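Local coordinates for chitin oligosaccharide binding protein NagB2 (Paenibacillus sp. FPU-7, PDB 7EHU) that probably captures chitin oligosaccharides such as N,N'-diacetylchitobiose and N,N',N''-triacetylchitotriose outside the cell as the solute-binding component of a transport system, at residues L112-I117 against Y140-A145; F151-K156 against G295-P300; V398-S403 against E415-K420. One frame throughout, in Å; residues are numbered along the deposited sequence. Where two conformers were deposited one is given.

Contact 1: residues L112-I117 against Y140-A145; sequences LPLNDI and YGLPEA. With NAG (2-acetamido-2-deoxy-beta-D-glucopyranose), chain B.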
loop_
_atom_site.group_PDB
_atom_site.type_symbol
_atom_site.label_atom_id
_atom_site.label_comp_id
_atom_site.label_asym_id
_atom_site.label_seq_id
_atom_site.Cartn_x
_atom_site.Cartn_y
_atom_site.Cartn_z
ATOM N N LEU A 112 -4.789 19.152 10.177
ATOM C CA LEU A 112 -3.946 19.963 11.055
ATOM C C LEU A 112 -2.544 20.073 10.475
ATOM O O LEU A 112 -1.911 19.039 10.248
ATOM C CB LEU A 112 -3.893 19.291 12.432
ATOM C CG LEU A 112 -3.241 20.087 13.565
ATOM C CD1 LEU A 112 -4.137 21.244 13.986
ATOM C CD2 LEU A 112 -2.941 19.182 14.749
ATOM N N PRO A 113 -2.005 21.279 10.247
ATOM C CA PRO A 113 -0.590 21.374 9.864
ATOM C C PRO A 113 0.284 21.034 11.066
ATOM O O PRO A 113 0.018 21.447 12.199
ATOM C CB PRO A 113 -0.434 22.832 9.410
ATOM C CG PRO A 113 -1.499 23.559 10.113
ATOM C CD PRO A 113 -2.651 22.596 10.307
ATOM N N LEU A 114 1.344 20.268 10.808
ATOM C CA LEU A 114 2.123 19.647 11.875
ATOM C C LEU A 114 3.522 20.222 12.069
ATOM O O LEU A 114 4.225 19.781 12.980
ATOM C CB LEU A 114 2.246 18.143 11.624
ATOM C CG LEU A 114 0.927 17.390 11.511
ATOM C CD1 LEU A 114 1.150 15.932 11.226
ATOM C CD2 LEU A 114 0.097 17.562 12.766
ATOM N N ASN A 115 3.943 21.202 11.267
ATOM C CA ASN A 115 5.342 21.637 11.309
ATOM C C ASN A 115 5.757 22.080 12.717
ATOM O O ASN A 115 6.814 21.683 13.227
ATOM C CB ASN A 115 5.575 22.765 10.297
ATOM C CG ASN A 115 5.244 22.362 8.859
ATOM O OD1 ASN A 115 4.153 21.890 8.568
ATOM N ND2 ASN A 115 6.172 22.598 7.955
ATOM N N ASP A 116 4.954 22.938 13.357
ATOM C CA ASP A 116 5.318 23.419 14.686
ATOM C C ASP A 116 5.283 22.290 15.707
ATOM O O ASP A 116 6.134 22.229 16.602
ATOM C CB ASP A 116 4.385 24.557 15.106
ATOM C CG ASP A 116 4.858 25.919 14.621
ATOM O OD1 ASP A 116 5.909 25.994 13.938
ATOM O OD2 ASP A 116 4.179 26.931 14.940
ATOM N N ILE A 117 4.299 21.398 15.595
ATOM C CA ILE A 117 4.247 20.258 16.497
ATOM C C ILE A 117 5.497 19.409 16.356
ATOM O O ILE A 117 6.074 18.954 17.353
ATOM C CB ILE A 117 2.972 19.434 16.249
ATOM C CG1 ILE A 117 1.766 20.206 16.763
ATOM C CG2 ILE A 117 3.081 18.044 16.897
ATOM C CD1 ILE A 117 0.463 19.780 16.127
ATOM N N TYR A 140 0.996 17.466 6.718
ATOM C CA TYR A 140 -0.386 17.191 7.100
ATOM C C TYR A 140 -0.637 15.746 7.513
ATOM O O TYR A 140 -1.786 15.364 7.733
ATOM C CB TYR A 140 -1.321 17.582 5.958
ATOM C CG TYR A 140 -1.419 19.070 5.749
ATOM C CD1 TYR A 140 -2.128 19.879 6.638
ATOM C CD2 TYR A 140 -0.806 19.676 4.657
ATOM C CE1 TYR A 140 -2.234 21.252 6.440
ATOM C CE2 TYR A 140 -0.903 21.038 4.445
ATOM C CZ TYR A 140 -1.634 21.818 5.334
ATOM O OH TYR A 140 -1.705 23.173 5.104
ATOM N N GLY A 141 0.401 14.946 7.664
ATOM C CA GLY A 141 0.260 13.595 8.186
ATOM C C GLY A 141 1.635 12.992 8.350
ATOM O O GLY A 141 2.627 13.546 7.869
ATOM N N LEU A 142 1.680 11.839 9.020
ATOM C CA LEU A 142 2.950 11.223 9.396
ATOM C C LEU A 142 2.906 9.748 9.026
ATOM O O LEU A 142 2.096 8.994 9.586
ATOM C CB LEU A 142 3.254 11.391 10.883
ATOM C CG LEU A 142 3.347 12.846 11.317
ATOM C CD1 LEU A 142 3.440 12.947 12.828
ATOM C CD2 LEU A 142 4.521 13.594 10.686
ATOM N N PRO A 143 3.744 9.293 8.104
ATOM C CA PRO A 143 3.674 7.892 7.693
ATOM C C PRO A 143 4.031 6.999 8.870
ATOM O O PRO A 143 4.953 7.296 9.640
ATOM C CB PRO A 143 4.717 7.804 6.581
ATOM C CG PRO A 143 5.660 8.921 6.836
ATOM C CD PRO A 143 4.831 10.015 7.433
ATOM N N GLU A 144 3.316 5.879 8.992
ATOM C CA GLU A 144 3.549 4.889 10.042
ATOM C C GLU A 144 4.631 3.894 9.660
ATOM O O GLU A 144 5.334 3.386 10.536
ATOM C CB GLU A 144 2.227 4.128 10.300
ATOM C CG GLU A 144 2.344 2.913 11.164
ATOM C CD GLU A 144 1.034 2.197 11.457
ATOM O OE1 GLU A 144 -0.052 2.755 11.243
ATOM O OE2 GLU A 144 1.109 1.060 11.937
ATOM N N ALA A 145 4.756 3.613 8.371
ATOM C CA ALA A 145 5.678 2.623 7.851
ATOM C C ALA A 145 6.035 3.054 6.442
ATOM O O ALA A 145 5.383 3.919 5.857
ATOM C CB ALA A 145 5.039 1.234 7.808
HETATM C C1 NAG B . -1.563 -1.297 5.432
HETATM C C2 NAG B . -0.640 -0.300 4.753
HETATM C C3 NAG B . -1.349 0.399 3.597
HETATM C C4 NAG B . -2.054 -0.594 2.684
HETATM C C5 NAG B . -2.930 -1.504 3.535
HETATM C C6 NAG B . -3.644 -2.583 2.761
HETATM C C7 NAG B . 1.030 0.695 6.294
HETATM C C8 NAG B . 1.274 1.793 7.278
HETATM N N2 NAG B . -0.179 0.692 5.715
HETATM O O3 NAG B . -0.373 1.152 2.893
HETATM O O4 NAG B . -2.909 0.112 1.789
HETATM O O5 NAG B . -2.100 -2.169 4.495
HETATM O O6 NAG B . -4.512 -3.326 3.610
HETATM O O7 NAG B . 1.895 -0.133 6.024
HETATM O O HOH W 1 -2.648 16.288 10.197
#

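Contact 2: residues F151-K156 against G295-P300; sequences FYYNTK and GYFRFP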
loop_
_atom_site.group_PDB
_atom_site.type_symbol
_atom_site.label_atom_id
_atom_site.label_comp_id
_atom_site.label_asym_id
_atom_site.label_seq_id
_atom_site.Cartn_x
_atom_site.Cartn_y
_atom_site.Cartn_z
ATOM N N PHE A 151 7.041 -9.246 -5.887
ATOM C CA PHE A 151 6.597 -10.639 -5.874
ATOM C C PHE A 151 7.201 -11.406 -4.705
ATOM O O PHE A 151 8.402 -11.676 -4.684
ATOM C CB PHE A 151 6.971 -11.355 -7.170
ATOM C CG PHE A 151 6.139 -10.969 -8.353
ATOM C CD1 PHE A 151 4.872 -11.493 -8.546
ATOM C CD2 PHE A 151 6.634 -10.071 -9.286
ATOM C CE1 PHE A 151 4.110 -11.133 -9.651
ATOM C CE2 PHE A 151 5.886 -9.721 -10.392
ATOM C CZ PHE A 151 4.629 -10.253 -10.575
ATOM N N TYR A 152 6.362 -11.780 -3.751
ATOM C CA TYR A 152 6.700 -12.877 -2.867
ATOM C C TYR A 152 6.567 -14.170 -3.675
ATOM O O TYR A 152 5.662 -14.300 -4.504
ATOM C CB TYR A 152 5.707 -12.922 -1.713
ATOM C CG TYR A 152 5.777 -11.754 -0.759
ATOM C CD1 TYR A 152 6.597 -11.781 0.362
ATOM C CD2 TYR A 152 4.983 -10.624 -0.964
ATOM C CE1 TYR A 152 6.627 -10.725 1.264
ATOM C CE2 TYR A 152 5.012 -9.588 -0.094
ATOM C CZ TYR A 152 5.820 -9.637 1.026
ATOM O OH TYR A 152 5.806 -8.568 1.898
ATOM N N TYR A 153 7.455 -15.136 -3.462
ATOM C CA TYR A 153 7.359 -16.374 -4.225
ATOM C C TYR A 153 7.775 -17.571 -3.383
ATOM O O TYR A 153 8.526 -17.469 -2.410
ATOM C CB TYR A 153 8.116 -16.292 -5.562
ATOM C CG TYR A 153 9.598 -16.580 -5.512
ATOM C CD1 TYR A 153 10.508 -15.587 -5.164
ATOM C CD2 TYR A 153 10.101 -17.821 -5.896
ATOM C CE1 TYR A 153 11.857 -15.826 -5.172
ATOM C CE2 TYR A 153 11.465 -18.071 -5.907
ATOM C CZ TYR A 153 12.339 -17.068 -5.553
ATOM O OH TYR A 153 13.678 -17.328 -5.571
ATOM N N ASN A 154 7.224 -18.712 -3.770
ATOM C CA ASN A 154 7.460 -19.984 -3.101
ATOM C C ASN A 154 8.635 -20.682 -3.774
ATOM O O ASN A 154 8.539 -21.111 -4.925
ATOM C CB ASN A 154 6.172 -20.787 -3.153
ATOM C CG ASN A 154 6.248 -22.069 -2.381
ATOM O OD1 ASN A 154 7.271 -22.759 -2.389
ATOM N ND2 ASN A 154 5.188 -22.368 -1.652
ATOM N N THR A 155 9.744 -20.767 -3.049
ATOM C CA THR A 155 10.958 -21.324 -3.622
ATOM C C THR A 155 10.822 -22.824 -3.844
ATOM O O THR A 155 11.482 -23.374 -4.734
ATOM C CB THR A 155 12.158 -21.029 -2.709
ATOM O OG1 THR A 155 11.858 -21.394 -1.349
ATOM C CG2 THR A 155 12.528 -19.556 -2.748
ATOM N N LYS A 156 9.979 -23.492 -3.053
ATOM C CA LYS A 156 9.724 -24.922 -3.238
ATOM C C LYS A 156 8.912 -25.172 -4.500
ATOM O O LYS A 156 9.257 -26.036 -5.304
ATOM C CB LYS A 156 8.969 -25.446 -2.011
ATOM C CG LYS A 156 8.753 -26.937 -1.831
ATOM C CD LYS A 156 7.461 -27.242 -2.544
ATOM C CE LYS A 156 6.876 -28.602 -2.294
ATOM N NZ LYS A 156 5.622 -28.832 -3.131
ATOM N N GLY A 295 10.799 -16.542 -0.997
ATOM C CA GLY A 295 11.737 -15.549 -1.471
ATOM C C GLY A 295 10.988 -14.350 -2.013
ATOM O O GLY A 295 9.757 -14.235 -1.868
ATOM N N TYR A 296 11.712 -13.461 -2.689
ATOM C CA TYR A 296 11.121 -12.222 -3.164
ATOM C C TYR A 296 11.889 -11.734 -4.375
ATOM O O TYR A 296 13.111 -11.874 -4.425
ATOM C CB TYR A 296 11.212 -11.171 -2.069
ATOM C CG TYR A 296 10.493 -9.877 -2.320
ATOM C CD1 TYR A 296 9.157 -9.724 -1.977
ATOM C CD2 TYR A 296 11.160 -8.774 -2.851
ATOM C CE1 TYR A 296 8.514 -8.525 -2.144
ATOM C CE2 TYR A 296 10.526 -7.569 -3.021
ATOM C CZ TYR A 296 9.197 -7.451 -2.670
ATOM O OH TYR A 296 8.588 -6.223 -2.802
ATOM N N PHE A 297 11.176 -11.123 -5.323
ATOM C CA PHE A 297 11.826 -10.415 -6.415
ATOM C C PHE A 297 10.993 -9.206 -6.818
ATOM O O PHE A 297 9.757 -9.244 -6.793
ATOM C CB PHE A 297 12.152 -11.310 -7.630
ATOM C CG PHE A 297 10.988 -12.061 -8.222
ATOM C CD1 PHE A 297 10.624 -13.307 -7.738
ATOM C CD2 PHE A 297 10.290 -11.536 -9.323
ATOM C CE1 PHE A 297 9.576 -14.025 -8.316
ATOM C CE2 PHE A 297 9.231 -12.247 -9.900
ATOM C CZ PHE A 297 8.882 -13.499 -9.391
ATOM N N ARG A 298 11.690 -8.136 -7.186
ATOM C CA ARG A 298 11.001 -6.976 -7.697
ATOM C C ARG A 298 10.472 -7.271 -9.099
ATOM O O ARG A 298 10.863 -8.228 -9.766
ATOM C CB ARG A 298 11.901 -5.750 -7.667
ATOM C CG ARG A 298 12.924 -5.653 -8.742
ATOM C CD ARG A 298 13.490 -4.208 -8.820
ATOM N NE ARG A 298 14.700 -4.188 -9.617
ATOM C CZ ARG A 298 15.931 -4.380 -9.152
ATOM N NH1 ARG A 298 16.161 -4.573 -7.862
ATOM N NH2 ARG A 298 16.940 -4.359 -9.996
ATOM N N PHE A 299 9.512 -6.467 -9.511
ATOM C CA PHE A 299 8.885 -6.652 -10.805
ATOM C C PHE A 299 9.966 -6.767 -11.884
ATOM O O PHE A 299 10.897 -5.958 -11.904
ATOM C CB PHE A 299 7.935 -5.483 -11.106
ATOM C CG PHE A 299 7.043 -5.768 -12.277
ATOM C CD1 PHE A 299 7.466 -5.500 -13.576
ATOM C CD2 PHE A 299 5.808 -6.372 -12.098
ATOM C CE1 PHE A 299 6.678 -5.822 -14.657
ATOM C CE2 PHE A 299 5.031 -6.698 -13.184
ATOM C CZ PHE A 299 5.468 -6.417 -14.458
ATOM N N PRO A 300 9.886 -7.750 -12.779
ATOM C CA PRO A 300 10.974 -7.974 -13.744
ATOM C C PRO A 300 11.030 -6.929 -14.855
ATOM O O PRO A 300 10.057 -6.248 -15.168
ATOM C CB PRO A 300 10.637 -9.346 -14.334
ATOM C CG PRO A 300 9.129 -9.442 -14.201
ATOM C CD PRO A 300 8.823 -8.767 -12.890
#

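Contact 3: residues V398-S403 against E415-K420; sequences VTLEQS and EKLVEK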
loop_
_atom_site.group_PDB
_atom_site.type_symbol
_atom_site.label_atom_id
_atom_site.label_comp_id
_atom_site.label_asym_id
_atom_site.label_seq_id
_atom_site.Cartn_x
_atom_site.Cartn_y
_atom_site.Cartn_z
ATOM N N VAL A 398 -10.958 4.795 -8.223
ATOM C CA VAL A 398 -12.088 3.877 -8.084
ATOM C C VAL A 398 -12.549 3.387 -9.456
ATOM O O VAL A 398 -12.931 2.223 -9.632
ATOM C CB VAL A 398 -13.198 4.566 -7.261
ATOM C CG1 VAL A 398 -14.474 3.741 -7.200
ATOM C CG2 VAL A 398 -12.702 4.850 -5.838
ATOM N N THR A 399 -12.501 4.259 -10.463
ATOM C CA THR A 399 -12.851 3.825 -11.808
ATOM C C THR A 399 -11.872 2.772 -12.315
ATOM O O THR A 399 -12.280 1.808 -12.978
ATOM C CB THR A 399 -12.893 5.035 -12.738
ATOM O OG1 THR A 399 -13.864 5.976 -12.264
ATOM C CG2 THR A 399 -13.282 4.635 -14.150
ATOM N N LEU A 400 -10.573 2.926 -12.031
ATOM C CA LEU A 400 -9.627 1.897 -12.460
ATOM C C LEU A 400 -9.909 0.572 -11.765
ATOM O O LEU A 400 -9.832 -0.490 -12.389
ATOM C CB LEU A 400 -8.185 2.328 -12.220
ATOM C CG LEU A 400 -7.138 1.382 -12.806
ATOM C CD1 LEU A 400 -7.220 1.309 -14.333
ATOM C CD2 LEU A 400 -5.744 1.785 -12.371
ATOM N N GLU A 401 -10.224 0.606 -10.466
ATOM C CA GLU A 401 -10.571 -0.613 -9.733
ATOM C C GLU A 401 -11.710 -1.362 -10.411
ATOM O O GLU A 401 -11.623 -2.575 -10.651
ATOM C CB GLU A 401 -10.958 -0.266 -8.291
ATOM C CG GLU A 401 -9.808 0.237 -7.484
ATOM C CD GLU A 401 -10.197 0.829 -6.142
ATOM O OE1 GLU A 401 -11.398 0.783 -5.764
ATOM O OE2 GLU A 401 -9.300 1.345 -5.452
ATOM N N GLN A 402 -12.803 -0.656 -10.702
ATOM C CA GLN A 402 -13.917 -1.286 -11.407
ATOM C C GLN A 402 -13.482 -1.805 -12.764
ATOM O O GLN A 402 -13.905 -2.892 -13.192
ATOM C CB GLN A 402 -15.028 -0.253 -11.641
ATOM C CG GLN A 402 -15.779 0.229 -10.420
ATOM C CD GLN A 402 -16.258 -0.885 -9.516
ATOM O OE1 GLN A 402 -15.799 -1.016 -8.384
ATOM N NE2 GLN A 402 -17.206 -1.684 -10.003
ATOM N N SER A 403 -12.705 -0.996 -13.491
ATOM C CA SER A 403 -12.322 -1.345 -14.855
ATOM C C SER A 403 -11.440 -2.581 -14.906
ATOM O O SER A 403 -11.609 -3.420 -15.800
ATOM C CB SER A 403 -11.652 -0.162 -15.564
ATOM O OG SER A 403 -12.491 0.986 -15.572
ATOM N N GLU A 415 -8.319 -2.011 -24.672
ATOM C CA GLU A 415 -8.533 -0.782 -25.422
ATOM C C GLU A 415 -9.703 0.020 -24.854
ATOM O O GLU A 415 -9.622 1.249 -24.713
ATOM C CB GLU A 415 -8.781 -1.146 -26.888
ATOM C CG GLU A 415 -7.576 -1.736 -27.634
ATOM C CD GLU A 415 -7.230 -3.178 -27.250
ATOM O OE1 GLU A 415 -8.100 -3.917 -26.740
ATOM O OE2 GLU A 415 -6.085 -3.592 -27.525
ATOM N N LYS A 416 -10.809 -0.651 -24.536
ATOM C CA LYS A 416 -11.951 0.054 -23.968
ATOM C C LYS A 416 -11.648 0.513 -22.546
ATOM O O LYS A 416 -12.139 1.567 -22.117
ATOM C CB LYS A 416 -13.188 -0.851 -24.025
ATOM C CG LYS A 416 -13.663 -1.207 -25.435
ATOM C CD LYS A 416 -14.167 -0.012 -26.202
ATOM C CE LYS A 416 -15.362 -0.400 -27.066
ATOM N NZ LYS A 416 -15.392 0.390 -28.322
ATOM N N LEU A 417 -10.825 -0.240 -21.812
ATOM C CA LEU A 417 -10.426 0.203 -20.482
ATOM C C LEU A 417 -9.705 1.547 -20.547
ATOM O O LEU A 417 -10.041 2.477 -19.805
ATOM C CB LEU A 417 -9.544 -0.852 -19.811
ATOM C CG LEU A 417 -9.053 -0.493 -18.396
ATOM C CD1 LEU A 417 -8.966 -1.733 -17.517
ATOM C CD2 LEU A 417 -7.737 0.239 -18.425
ATOM N N VAL A 418 -8.696 1.670 -21.415
ATOM C CA VAL A 418 -7.933 2.915 -21.404
ATOM C C VAL A 418 -8.795 4.073 -21.906
ATOM O O VAL A 418 -8.624 5.213 -21.464
ATOM C CB VAL A 418 -6.582 2.803 -22.144
ATOM C CG1 VAL A 418 -5.622 1.823 -21.421
ATOM C CG2 VAL A 418 -6.766 2.402 -23.618
ATOM N N GLU A 419 -9.736 3.805 -22.824
ATOM C CA GLU A 419 -10.660 4.843 -23.281
ATOM C C GLU A 419 -11.528 5.341 -22.126
ATOM O O GLU A 419 -11.697 6.555 -21.928
ATOM C CB GLU A 419 -11.523 4.294 -24.435
ATOM C CG GLU A 419 -12.618 5.225 -24.950
ATOM C CD GLU A 419 -13.609 4.553 -25.915
ATOM O OE1 GLU A 419 -14.234 3.527 -25.566
ATOM O OE2 GLU A 419 -13.770 5.069 -27.035
ATOM N N LYS A 420 -12.088 4.406 -21.353
ATOM C CA LYS A 420 -12.901 4.760 -20.193
ATOM C C LYS A 420 -12.077 5.529 -19.166
ATOM O O LYS A 420 -12.542 6.524 -18.597
ATOM C CB LYS A 420 -13.479 3.470 -19.601
ATOM C CG LYS A 420 -14.369 3.591 -18.369
ATOM C CD LYS A 420 -14.789 2.187 -17.899
ATOM C CE LYS A 420 -15.457 2.180 -16.528
ATOM N NZ LYS A 420 -15.434 0.818 -15.860
#

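Contact 1: residues L112-I117 against Y140-A145
Near its start, strand 138-154 of the solute-binding fold passes the loop that leads into helix 115-121, where the ring of Tyr140 packs against Pro113. The two side chains cross obliquely, Tyr140 CE1 lying 3.8 Å from Pro113 CB and equally near to Pro113 CA. Although the CB of Tyr140 points away from the loop, its CG stands beside the backbone N, anti to the carbonyl carbon (chi1 -70°), and from there the ring returns to the loop. Tyr140 CD1 comes to 3.7 Å from Leu112 O. That carbonyl has a polar neighbour too: a water lies 2.8 Å from Leu112 O and 2.8 Å from Tyr140 O, joining the two backbones where no direct bond does.

Next to this, Leu114 and Leu142 meet tip to tip, Leu114 CD1 being 3.8 Å from Leu142 CG. The same methyl group lies over the peptide of Gly141, whose N is buried and finds no polar partner. Asn115, at the start of its helix, ties the loop to the strand's approach by side-chain bonds to Ile139 N and Gly137 O. An alanine in place of Tyr140 would probably leave Pro113 without its ring partner and open a gap toward Thr102 and Ala106 of helix 100-107, which the ring also touches.

Farther along, the chain turns a corner at Glu144 and reaches the sugar. The acetamido methyl C8 of NAG is 3.8 Å from Ala145 CB and 3.9 Å from Glu144 CB, an apolar touch; the same NAG is hydrogen-bonded to Asp73 and Asn316. Strand 138-154 thus runs from this loop packing to the glycan pocket, in keeping with the two-lobed solute-binding fold, whose sugar sits in the cleft between lobes.

Contact 2: residues F151-K156 against G295-P300
Phe151 O is gripped twice by the opposing strand: Phe297 N donates to it at 2.9 Å, and Tyr296 CA makes a CA-H...O contact with it at 3.2 Å. Phe151 N returns a bond to Phe297 O, closing a hydrogen-bonded antiparallel pair. Tyr153 and Gly295 form the next such pair, and its shorter bond, Gly295 N to Tyr153 O, measures 2.8 Å.

Phe151, Tyr153 and Phe297 cluster on one face of the sheet. Phe151 CB sits over the centre of the Phe297 ring, 3.7 Å from its centroid, a CH-pi contact, while the two rings are slid apart and barely overlap. Tyr153 meets Phe297 as an offset edge-to-face pair, the edge of Phe297 turned to the Tyr153 face. The Tyr153 CG lies between its backbone N and carbonyl carbon (chi1 84°), and the ring folds over Gly295, with Tyr153 CD1 3.4 Å from Gly295 C. It thereby fills the place a side chain would take.

On the other face Tyr152 and Tyr296 are T-shaped, planes at 80°, with Tyr296 CD1 4.0 Å above the centre of the Tyr152 ring. The hydroxyl of Tyr152 is bonded beyond them to Thr279 and Gly275 O, and both rings pack on Ile374 of helix 369-379. Phe299 lies alongside Phe151 and extends the apolar layer toward helix 197-212. Asn154 ends the strand as N-cap of the following helix. An aromatic ring laid over a glycine in a hydrogen-bonded pair is the aromatic rescue of glycine, a motif of antiparallel sheets.

Contact 3: residues V398-S403 against E415-K420
Lys420 runs out nearly straight, with CG anti to the backbone N (chi1 180°) and the rest of the chain extended, while Ser403 OG stands beside its own backbone N (chi1 -57°); these settings bring ammonium and hydroxyl together. Lys420 NZ donates to Ser403 OG at 3.0 Å. The hydroxyl in turn donates to Thr399 O one helical turn back, at 2.7 Å, and is therefore used both as acceptor and as donor. Thr399 O also takes the ordinary helical bond from Ser403 N, and its two donors arrive from opposite faces of the carbonyl plane. The positive charge of Lys420 would probably polarise the serine hydroxyl and strengthen its bond to Thr399 O. Lys420 NZ has a second mate in Glu406, with which it forms a salt bridge, so the tip of the lysine is pinned from two residues of the facing helix.

The two segments belong to a helical hairpin near the C-terminus: helices 394-408 and 414-430 run antiparallel, the segment axes at 165° and 10.4 Å apart at closest approach. Within the two segments the nearest CA atoms are those of Ser403 and Leu417. Leu417 CD1 presses on the serine, 3.7 Å from Ser403 CB and 3.6 Å from Ser403 O, so Ser403 meets a charged group through its hydroxyl and an apolar one through its carbon. The aliphatic part of Lys420 adds to the seam, its CE lying 4.1 Å from Thr399 CG2. The hydroxyl of Thr399 is turned to Lys395 O in its own helix. Deeper in, Leu400 CD1 approaches Leu417 CD2 at 4.3 Å, and both leucines rest on Phe236 of helix 230-244. Met421, the residue after Lys420, touches Thr399, Leu400 and Ser403.

Contacts 1 and 2 share strand 138-154 but lie on opposite sides of the chain's centre, their own centres 34 Å apart and their nearest atoms about 11 Å apart. Segment 140-145 of contact 1 touches NAG directly through Glu144 and Ala145, whereas the Tyr152 side chain of contact 2 remains about 9 Å from a bound NAG. Contact 3 stands apart from both, its centre 33 Å from that of contact 1 and 28 Å from that of contact 2, with the side chain of Leu400 about 10 Å from a bound NAG. Helix 197-212 bridges contacts 2 and 3, touching Phe151 and Phe299 in the former and Leu400 and Glu401 in the latter.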